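Local coordinates for protein chitosanase (Gynuella sunshinyii YC6258, PDB 6X2Q) that binds a chitosan oligosaccharide of glucosamine units and, as a family 46 glycoside hydrolase, probably cleaves chitosan chains, at residues Gln120-Arg125 with Asp142-His147; Met133-Leu138 with Lys216-Gly221; Ala161-Lys166 with Leu181-Lys186. All coordinates share one frame; numbering follows the deposited sequence.

Contact 1 (Gln120-Arg125 with Asp142-His147). With GCS (2-amino-2-deoxy-beta-D-glucopyranose), chain C; GCS (2-amino-2-deoxy-beta-D-glucopyranose), chain B.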
loop_
_atom_site.group_PDB
_atom_site.type_symbol
_atom_site.label_atom_id
_atom_site.label_comp_id
_atom_site.label_asym_id
_atom_site.label_seq_id
_atom_site.Cartn_x
_atom_site.Cartn_y
_atom_site.Cartn_z
ATOM N N GLN A 120 5.514 8.782 3.687
ATOM C CA GLN A 120 6.203 10.045 3.446
ATOM C C GLN A 120 6.416 10.274 1.956
ATOM O O GLN A 120 6.108 11.375 1.472
ATOM C CB GLN A 120 7.508 10.110 4.259
ATOM C CG GLN A 120 7.328 10.138 5.791
ATOM C CD GLN A 120 6.619 11.402 6.317
ATOM O OE1 GLN A 120 6.649 12.465 5.684
ATOM N NE2 GLN A 120 5.975 11.281 7.485
ATOM N N PRO A 121 6.888 9.304 1.171
ATOM C CA PRO A 121 6.935 9.556 -0.280
ATOM C C PRO A 121 5.581 9.907 -0.887
ATOM O O PRO A 121 5.526 10.764 -1.777
ATOM C CB PRO A 121 7.505 8.246 -0.841
ATOM C CG PRO A 121 8.354 7.733 0.262
ATOM C CD PRO A 121 7.593 8.059 1.522
ATOM N N ALA A 122 4.482 9.284 -0.443
ATOM C CA ALA A 122 3.185 9.639 -1.020
ATOM C C ALA A 122 2.815 11.077 -0.684
ATOM O O ALA A 122 2.283 11.802 -1.530
ATOM C CB ALA A 122 2.088 8.682 -0.545
ATOM N N MET A 123 3.111 11.517 0.535
ATOM C CA MET A 123 2.842 12.921 0.932
ATOM C C MET A 123 3.764 13.887 0.177
ATOM O O MET A 123 3.348 14.993 -0.054
ATOM C CB MET A 123 2.953 13.132 2.438
ATOM C CG MET A 123 2.026 12.266 3.219
ATOM S SD MET A 123 0.312 12.505 2.850
ATOM C CE MET A 123 0.046 11.410 1.469
ATOM N N GLU A 124 4.988 13.475 -0.135
ATOM C CA GLU A 124 5.897 14.310 -0.952
ATOM C C GLU A 124 5.325 14.376 -2.369
ATOM O O GLU A 124 5.382 15.426 -2.950
ATOM C CB GLU A 124 7.324 13.778 -0.958
ATOM N N ARG A 125 4.779 13.278 -2.882
ATOM C CA ARG A 125 4.147 13.383 -4.194
ATOM C C ARG A 125 2.980 14.358 -4.145
ATOM O O ARG A 125 2.851 15.229 -5.009
ATOM C CB ARG A 125 3.678 12.021 -4.686
ATOM C CG ARG A 125 4.786 11.021 -4.892
ATOM C CD ARG A 125 5.587 11.329 -6.126
ATOM N NE ARG A 125 6.705 10.401 -6.260
ATOM C CZ ARG A 125 7.459 10.278 -7.346
ATOM N NH1 ARG A 125 7.224 11.015 -8.428
ATOM N NH2 ARG A 125 8.453 9.408 -7.341
ATOM N N ASP A 142 -2.799 4.844 -0.671
ATOM C CA ASP A 142 -3.243 3.503 -1.011
ATOM C C ASP A 142 -2.587 3.023 -2.294
ATOM O O ASP A 142 -2.164 1.868 -2.380
ATOM C CB ASP A 142 -4.763 3.478 -1.147
ATOM C CG ASP A 142 -5.297 2.077 -1.382
ATOM O OD1 ASP A 142 -5.117 1.241 -0.470
ATOM O OD2 ASP A 142 -5.887 1.808 -2.464
ATOM N N ALA A 143 -2.484 3.897 -3.304
ATOM C CA ALA A 143 -1.854 3.490 -4.557
ATOM C C ALA A 143 -0.365 3.207 -4.370
ATOM O O ALA A 143 0.175 2.263 -4.965
ATOM C CB ALA A 143 -2.078 4.555 -5.642
ATOM N N ILE A 144 0.331 4.006 -3.557
ATOM C CA ILE A 144 1.757 3.718 -3.407
ATOM C C ILE A 144 1.959 2.362 -2.733
ATOM O O ILE A 144 2.915 1.649 -3.040
ATOM C CB ILE A 144 2.494 4.855 -2.657
ATOM C CG1 ILE A 144 3.949 4.955 -3.138
ATOM C CG2 ILE A 144 2.462 4.651 -1.160
ATOM C CD1 ILE A 144 4.710 6.135 -2.587
ATOM N N ILE A 145 1.033 1.954 -1.866
ATOM C CA ILE A 145 1.211 0.703 -1.137
ATOM C C ILE A 145 1.050 -0.499 -2.063
ATOM O O ILE A 145 1.830 -1.461 -1.996
ATOM C CB ILE A 145 0.232 0.641 0.045
ATOM C CG1 ILE A 145 0.763 1.499 1.201
ATOM C CG2 ILE A 145 0.002 -0.822 0.487
ATOM C CD1 ILE A 145 -0.278 1.821 2.219
ATOM N N GLN A 146 0.039 -0.460 -2.941
ATOM C CA GLN A 146 -0.262 -1.574 -3.831
ATOM C C GLN A 146 0.617 -1.551 -5.078
ATOM O O GLN A 146 1.062 -2.600 -5.539
ATOM C CB GLN A 146 -1.751 -1.542 -4.214
ATOM C CG GLN A 146 -2.176 -2.640 -5.196
ATOM C CD GLN A 146 -3.682 -2.724 -5.421
ATOM O OE1 GLN A 146 -4.378 -1.715 -5.533
ATOM N NE2 GLN A 146 -4.184 -3.946 -5.517
ATOM N N HIS A 147 0.883 -0.371 -5.641
ATOM C CA HIS A 147 1.611 -0.265 -6.904
ATOM C C HIS A 147 3.104 -0.028 -6.737
ATOM O O HIS A 147 3.851 -0.222 -7.705
ATOM C CB HIS A 147 1.045 0.886 -7.755
ATOM C CG HIS A 147 -0.409 0.742 -8.076
ATOM N ND1 HIS A 147 -0.863 0.401 -9.334
ATOM C CD2 HIS A 147 -1.513 0.885 -7.302
ATOM C CE1 HIS A 147 -2.183 0.350 -9.320
ATOM N NE2 HIS A 147 -2.602 0.637 -8.102
HETATM C C1 GCS C . 0.108 -7.617 -2.820
HETATM C C2 GCS C . -0.091 -6.992 -4.308
HETATM C C3 GCS C . 1.087 -5.896 -4.308
HETATM C C4 GCS C . 1.329 -5.059 -3.005
HETATM C C5 GCS C . 1.073 -5.528 -1.563
HETATM C C6 GCS C . 0.632 -4.521 -0.933
HETATM N N2 GCS C . -0.013 -7.885 -5.318
HETATM O O1 GCS C . -0.989 -8.434 -2.742
HETATM O O3 GCS C . 0.529 -4.912 -5.204
HETATM O O5 GCS C . 0.189 -6.702 -1.785
HETATM O O6 GCS C . -0.137 -4.922 0.214
HETATM C C1 GCS B . 3.858 -4.110 -3.273
HETATM C C2 GCS B . 5.260 -4.100 -2.699
HETATM C C3 GCS B . 6.018 -2.940 -3.279
HETATM C C4 GCS B . 6.098 -3.023 -4.795
HETATM C C5 GCS B . 4.690 -3.416 -5.254
HETATM C C6 GCS B . 4.512 -3.704 -6.720
HETATM N N2 GCS B . 5.317 -4.107 -1.283
HETATM O O1 GCS B . 2.978 -5.151 -2.852
HETATM O O3 GCS B . 7.279 -3.008 -2.746
HETATM O O4 GCS B . 6.811 -2.210 -5.246
HETATM O O5 GCS B . 4.146 -4.505 -4.556
HETATM O O6 GCS B . 5.577 -4.404 -7.271
#
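Ile144 reaches Pro121 and Ala122 in an uncommon conformation: its chi1 of -149° lies off the usual staggered positions, with CG2 wedged between its own backbone N and carbonyl carbon. That twist sends both ends of the side chain to the other helix. Ile144 CD1 rests against Pro121 CB at 3.9 Å and sits beside the backbone N of Ala122 at 3.8 Å, while Ile144 CG2 meets Ala122 CB at 4.1 Å. At the small Ala122 the backbones come to 6.5 Å, CA of Ala122 to CA of Ile144. In this family 46 fold, of the lysozyme clan, the contact joins helix 104-129, kinked at Pro121 because the ring nitrogen makes no bond to the preceding turn, to the C-terminal end of helix 134-147. That end faces the glycan. Gln146 O accepts a hydrogen bond from O3 of the chain C sugar, although the modelled 2.4 Å is too short to be taken literally, and Gln146 CG lies 3.5 Å from the same O3. With CG anti to the backbone N (chi1 178°) and the chain extended, the Gln146 amide extends to Arg188 and Ser207, which bind its OE1 and NE2.

Contact 2 (Met133-Leu138 with Lys216-Gly221)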
loop_
_atom_site.group_PDB
_atom_site.type_symbol
_atom_site.label_atom_id
_atom_site.label_comp_id
_atom_site.label_asym_id
_atom_site.label_seq_id
_atom_site.Cartn_x
_atom_site.Cartn_y
_atom_site.Cartn_z
ATOM N N MET A 133 -6.696 18.033 -0.906
ATOM C CA MET A 133 -7.828 17.362 -0.291
ATOM C C MET A 133 -7.352 16.084 0.392
ATOM O O MET A 133 -6.597 15.310 -0.208
ATOM C CB MET A 133 -8.902 17.045 -1.331
ATOM C CG MET A 133 -9.261 18.229 -2.232
ATOM S SD MET A 133 -10.712 17.896 -3.266
ATOM C CE MET A 133 -10.075 16.553 -4.300
ATOM N N PRO A 134 -7.750 15.841 1.637
ATOM C CA PRO A 134 -7.356 14.587 2.303
ATOM C C PRO A 134 -7.647 13.326 1.491
ATOM O O PRO A 134 -6.859 12.363 1.542
ATOM C CB PRO A 134 -8.170 14.636 3.598
ATOM C CG PRO A 134 -8.305 16.127 3.884
ATOM C CD PRO A 134 -8.451 16.780 2.541
ATOM N N LEU A 135 -8.754 13.313 0.733
ATOM C CA LEU A 135 -9.098 12.144 -0.078
ATOM C C LEU A 135 -8.027 11.870 -1.128
ATOM O O LEU A 135 -7.661 10.710 -1.366
ATOM C CB LEU A 135 -10.459 12.355 -0.755
ATOM C CG LEU A 135 -10.905 11.245 -1.711
ATOM C CD1 LEU A 135 -11.120 9.974 -0.923
ATOM C CD2 LEU A 135 -12.174 11.612 -2.456
ATOM N N THR A 136 -7.515 12.926 -1.776
ATOM C CA THR A 136 -6.408 12.757 -2.718
ATOM C C THR A 136 -5.176 12.153 -2.036
ATOM O O THR A 136 -4.490 11.302 -2.619
ATOM C CB THR A 136 -6.071 14.103 -3.362
ATOM O OG1 THR A 136 -7.275 14.684 -3.834
ATOM C CG2 THR A 136 -5.132 13.948 -4.561
ATOM N N LEU A 137 -4.880 12.576 -0.800
ATOM C CA LEU A 137 -3.741 12.012 -0.077
ATOM C C LEU A 137 -3.960 10.532 0.206
ATOM O O LEU A 137 -3.038 9.717 0.065
ATOM C CB LEU A 137 -3.508 12.779 1.232
ATOM C CG LEU A 137 -2.680 14.075 1.192
ATOM C CD1 LEU A 137 -3.025 14.950 -0.002
ATOM C CD2 LEU A 137 -2.827 14.882 2.497
ATOM N N LEU A 138 -5.176 10.174 0.610
ATOM C CA LEU A 138 -5.491 8.781 0.858
ATOM C C LEU A 138 -5.324 7.966 -0.421
ATOM O O LEU A 138 -4.681 6.909 -0.416
ATOM C CB LEU A 138 -6.914 8.688 1.408
ATOM C CG LEU A 138 -7.477 7.274 1.530
ATOM C CD1 LEU A 138 -6.670 6.463 2.538
ATOM C CD2 LEU A 138 -8.934 7.338 1.935
ATOM N N LYS A 216 -16.357 6.411 -4.795
ATOM C CA LYS A 216 -17.617 6.659 -4.105
ATOM C C LYS A 216 -17.481 7.845 -3.142
ATOM O O LYS A 216 -18.307 8.772 -3.156
ATOM C CB LYS A 216 -18.056 5.377 -3.387
ATOM C CG LYS A 216 -19.379 5.460 -2.619
ATOM C CD LYS A 216 -19.524 4.320 -1.579
ATOM C CE LYS A 216 -18.808 4.640 -0.237
ATOM N NZ LYS A 216 -19.172 3.684 0.876
ATOM N N LEU A 217 -16.410 7.854 -2.330
ATOM C CA LEU A 217 -16.152 8.993 -1.451
ATOM C C LEU A 217 -16.017 10.281 -2.251
ATOM O O LEU A 217 -16.509 11.336 -1.833
ATOM C CB LEU A 217 -14.890 8.760 -0.607
ATOM C CG LEU A 217 -14.897 7.537 0.315
ATOM C CD1 LEU A 217 -13.621 7.443 1.126
ATOM C CD2 LEU A 217 -16.111 7.565 1.233
ATOM N N LEU A 218 -15.350 10.220 -3.404
ATOM C CA LEU A 218 -15.210 11.424 -4.211
ATOM C C LEU A 218 -16.565 11.889 -4.737
ATOM O O LEU A 218 -16.879 13.081 -4.676
ATOM C CB LEU A 218 -14.227 11.187 -5.356
ATOM C CG LEU A 218 -14.084 12.340 -6.357
ATOM C CD1 LEU A 218 -13.652 13.635 -5.646
ATOM C CD2 LEU A 218 -13.085 11.974 -7.447
ATOM N N LYS A 219 -17.400 10.956 -5.215
ATOM C CA LYS A 219 -18.696 11.357 -5.765
ATOM C C LYS A 219 -19.657 11.863 -4.693
ATOM O O LYS A 219 -20.554 12.657 -4.994
ATOM C CB LYS A 219 -19.343 10.199 -6.527
ATOM C CG LYS A 219 -19.094 10.263 -8.024
ATOM C CD LYS A 219 -18.778 8.900 -8.584
ATOM C CE LYS A 219 -20.021 8.042 -8.657
ATOM N NZ LYS A 219 -19.802 6.905 -9.617
ATOM N N GLN A 220 -19.520 11.398 -3.458
ATOM C CA GLN A 220 -20.350 11.888 -2.371
ATOM C C GLN A 220 -19.805 13.163 -1.738
ATOM O O GLN A 220 -20.351 13.626 -0.732
ATOM C CB GLN A 220 -20.508 10.808 -1.308
ATOM C CG GLN A 220 -21.236 9.591 -1.814
ATOM C CD GLN A 220 -21.236 8.483 -0.803
ATOM O OE1 GLN A 220 -20.331 8.392 0.031
ATOM N NE2 GLN A 220 -22.241 7.624 -0.865
ATOM N N GLY A 221 -18.747 13.735 -2.301
ATOM C CA GLY A 221 -18.209 14.968 -1.771
ATOM C C GLY A 221 -17.436 14.839 -0.477
ATOM O O GLY A 221 -17.129 15.862 0.144
#
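The Schellman motif that ends helix 209-219 starts at Leu217 and Leu218, and on these two residues Leu135 packs from the first turn of helix 134-147. In the motif, Gly221 adopts a positive phi of 74°, a backbone shape that favours glycine; its N bonds to Leu218 O at 3.1 Å, and the backbone N of the next residue turns back to Leu217 O. The contact thus joins the beginning of one helix to the end of another, within the largely helical family 46 fold. Met133 takes the N-cap position of helix 134-147, and Glu177 OE2 receives hydrogen bonds from both Met133 N and Thr136 OG1, tying this helix start to helix 177-193. The backbone of Leu135 is also hydrogen-bonded to Thr223, just beyond the Schellman turn.

Across the contact the meeting is wholly apolar. Leu135 holds CG anti to its backbone nitrogen (chi1 176°), which carries the isobutyl group outward and lets its two methyls straddle consecutive residues. Leu135 CD1 takes the Leu217 side, 4.0 Å from Leu217 CB, the two side chains meeting at a slant. Leu135 CD2 presses on the backbone itself, 3.5 Å from Leu218 CA, where the two side chains cross at about a right angle. Leu135 also touches Leu181 of helix 177-193. Replacing Leu135 by an alanine would probably open a gap between the two helix ends and leave Leu217 CB and the Leu218 backbone without the methyls that pack on them. Leu218 adds a branch of its own: beyond its CB, which lies 3.6 Å from Leu135 CD2, its CD1 touches the same methyl at 4.1 Å.

Contact 3 (Ala161-Lys166 with Leu181-Lys186)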
loop_
_atom_site.group_PDB
_atom_site.type_symbol
_atom_site.label_atom_id
_atom_site.label_comp_id
_atom_site.label_asym_id
_atom_site.label_seq_id
_atom_site.Cartn_x
_atom_site.Cartn_y
_atom_site.Cartn_z
ATOM N N ALA A 161 2.021 10.577 -13.703
ATOM C CA ALA A 161 2.425 11.234 -14.943
ATOM C C ALA A 161 1.326 11.138 -15.990
ATOM O O ALA A 161 1.033 12.115 -16.686
ATOM C CB ALA A 161 3.720 10.622 -15.470
ATOM N N ARG A 162 0.695 9.971 -16.108
ATOM C CA ARG A 162 -0.379 9.833 -17.085
ATOM C C ARG A 162 -1.611 10.622 -16.665
ATOM O O ARG A 162 -2.308 11.179 -17.521
ATOM C CB ARG A 162 -0.716 8.356 -17.300
ATOM C CG ARG A 162 0.481 7.546 -17.806
ATOM C CD ARG A 162 0.065 6.269 -18.551
ATOM N NE ARG A 162 -0.474 5.233 -17.665
ATOM C CZ ARG A 162 0.279 4.387 -16.960
ATOM N NH1 ARG A 162 1.605 4.452 -17.037
ATOM N NH2 ARG A 162 -0.297 3.482 -16.175
ATOM N N THR A 163 -1.886 10.713 -15.363
ATOM C CA THR A 163 -2.987 11.574 -14.947
ATOM C C THR A 163 -2.727 13.017 -15.364
ATOM O O THR A 163 -3.602 13.677 -15.937
ATOM C CB THR A 163 -3.214 11.470 -13.441
ATOM O OG1 THR A 163 -3.516 10.112 -13.091
ATOM C CG2 THR A 163 -4.393 12.340 -13.036
ATOM N N THR A 164 -1.507 13.499 -15.152
ATOM C CA THR A 164 -1.203 14.895 -15.438
ATOM C C THR A 164 -1.209 15.172 -16.938
ATOM O O THR A 164 -1.666 16.236 -17.376
ATOM C CB THR A 164 0.137 15.268 -14.810
ATOM O OG1 THR A 164 0.046 15.075 -13.395
ATOM C CG2 THR A 164 0.494 16.728 -15.108
ATOM N N ALA A 165 -0.718 14.225 -17.736
ATOM C CA ALA A 165 -0.824 14.345 -19.188
ATOM C C ALA A 165 -2.278 14.473 -19.633
ATOM O O ALA A 165 -2.604 15.314 -20.478
ATOM C CB ALA A 165 -0.159 13.136 -19.854
ATOM N N LYS A 166 -3.169 13.666 -19.055
ATOM C CA LYS A 166 -4.554 13.594 -19.517
ATOM C C LYS A 166 -5.322 14.882 -19.231
ATOM O O LYS A 166 -6.104 15.339 -20.074
ATOM C CB LYS A 166 -5.248 12.392 -18.863
ATOM C CG LYS A 166 -6.726 12.231 -19.199
ATOM C CD LYS A 166 -6.910 11.665 -20.596
ATOM C CE LYS A 166 -8.167 12.196 -21.260
ATOM N NZ LYS A 166 -9.242 11.168 -21.365
ATOM N N LEU A 181 -8.126 14.098 -9.555
ATOM C CA LEU A 181 -8.305 12.900 -8.744
ATOM C C LEU A 181 -9.195 11.883 -9.450
ATOM O O LEU A 181 -8.928 10.682 -9.393
ATOM C CB LEU A 181 -8.882 13.267 -7.365
ATOM C CG LEU A 181 -9.123 12.115 -6.368
ATOM C CD1 LEU A 181 -7.875 11.255 -6.204
ATOM C CD2 LEU A 181 -9.640 12.586 -5.008
ATOM N N LYS A 182 -10.261 12.339 -10.109
ATOM C CA LYS A 182 -11.145 11.395 -10.788
ATOM C C LYS A 182 -10.412 10.686 -11.925
ATOM O O LYS A 182 -10.542 9.465 -12.108
ATOM C CB LYS A 182 -12.381 12.121 -11.306
ATOM C CG LYS A 182 -13.571 11.211 -11.566
ATOM C CD LYS A 182 -14.398 11.722 -12.716
ATOM C CE LYS A 182 -15.870 11.915 -12.328
ATOM N NZ LYS A 182 -16.731 12.062 -13.555
ATOM N N THR A 183 -9.614 11.441 -12.674
ATOM C CA THR A 183 -8.789 10.861 -13.719
ATOM C C THR A 183 -7.799 9.847 -13.142
ATOM O O THR A 183 -7.610 8.757 -13.703
ATOM C CB THR A 183 -8.062 11.989 -14.451
ATOM O OG1 THR A 183 -9.026 12.935 -14.939
ATOM C CG2 THR A 183 -7.266 11.456 -15.609
ATOM N N PHE A 184 -7.170 10.181 -12.009
ATOM C CA PHE A 184 -6.212 9.260 -11.394
ATOM C C PHE A 184 -6.890 7.953 -11.005
ATOM O O PHE A 184 -6.344 6.873 -11.220
ATOM C CB PHE A 184 -5.560 9.905 -10.164
ATOM C CG PHE A 184 -4.624 8.968 -9.409
ATOM C CD1 PHE A 184 -3.307 8.787 -9.827
ATOM C CD2 PHE A 184 -5.073 8.255 -8.301
ATOM C CE1 PHE A 184 -2.456 7.937 -9.140
ATOM C CE2 PHE A 184 -4.226 7.409 -7.611
ATOM C CZ PHE A 184 -2.918 7.244 -8.030
ATOM N N LEU A 185 -8.077 8.033 -10.404
ATOM C CA LEU A 185 -8.767 6.818 -9.990
ATOM C C LEU A 185 -9.139 5.953 -11.195
ATOM O O LEU A 185 -9.018 4.724 -11.139
ATOM C CB LEU A 185 -10.004 7.176 -9.164
ATOM C CG LEU A 185 -9.731 7.930 -7.852
ATOM C CD1 LEU A 185 -11.051 8.318 -7.159
ATOM C CD2 LEU A 185 -8.817 7.113 -6.928
ATOM N N LYS A 186 -9.563 6.578 -12.305
ATOM C CA LYS A 186 -9.933 5.808 -13.490
ATOM C C LYS A 186 -8.710 5.164 -14.124
ATOM O O LYS A 186 -8.762 4.009 -14.564
ATOM C CB LYS A 186 -10.653 6.702 -14.504
ATOM C CG LYS A 186 -12.042 7.121 -14.037
ATOM C CD LYS A 186 -12.880 7.715 -15.159
ATOM C CE LYS A 186 -12.309 9.032 -15.620
ATOM N NZ LYS A 186 -12.230 9.037 -17.114
#
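The short axes of helices 161-166 and 181-186 come within 9.0 Å, with their N-to-C directions 130° apart, so they cross closer to antiparallel than to parallel. The backbones are nearest where Thr163 faces Phe184, their CA atoms 5.3 Å apart. Thr163 fits there by being small and forked. Thr163 OG1, placed beside its own backbone N (chi1 -59°), lies 3.3 Å from Phe184 CA and meets the ring at its edge, near the ring plane, 3.5 Å from Phe184 CD1. The hydrogen bond of this OG1 goes back within its own helix to Met159 O. Thr163 CG2, the other branch, packs against Thr183 CB at 3.9 Å. One turn on, Lys166 lays its aliphatic base across the methyl of Thr183, CG to CG2 3.7 Å, at roughly a right angle, and Lys166 NZ ends 5.6 Å from Lys186 NZ, two like charges near each other but not touching. Thr183 OG1 bonds to Arg179 O of its own helix. On the inner side, the Phe184 ring meets Trp180 with nearly parallel planes and reaches helix 134-147 at Ala143, while Leu185 and Lys182 touch Met215 of helix 209-219.

In the fold
The three contacts lie about 14 to 15 Å apart, centre to centre, in one helical bundle within the family 46 range. Contacts 1 and 2 share helix 134-147: contact 2 uses its start and contact 1 its sugar-facing end. Along the chain, contacts 1 and 2 alternate their segments, whereas both segments of contact 3 fall between those of contact 2. Neighbours interlock directly, with Met123 SD on Leu137 CG, Ala143 CB on Phe184 CZ, and Leu218 CD2 on Lys182 N. Helix 177-193, which carries half of contact 3, also packs on helix 134-147. The packing thus runs on from contacts 2 and 3, their centres about 17 and 19 Å from the centre of the chain, toward contact 1, which lies beside the glycan.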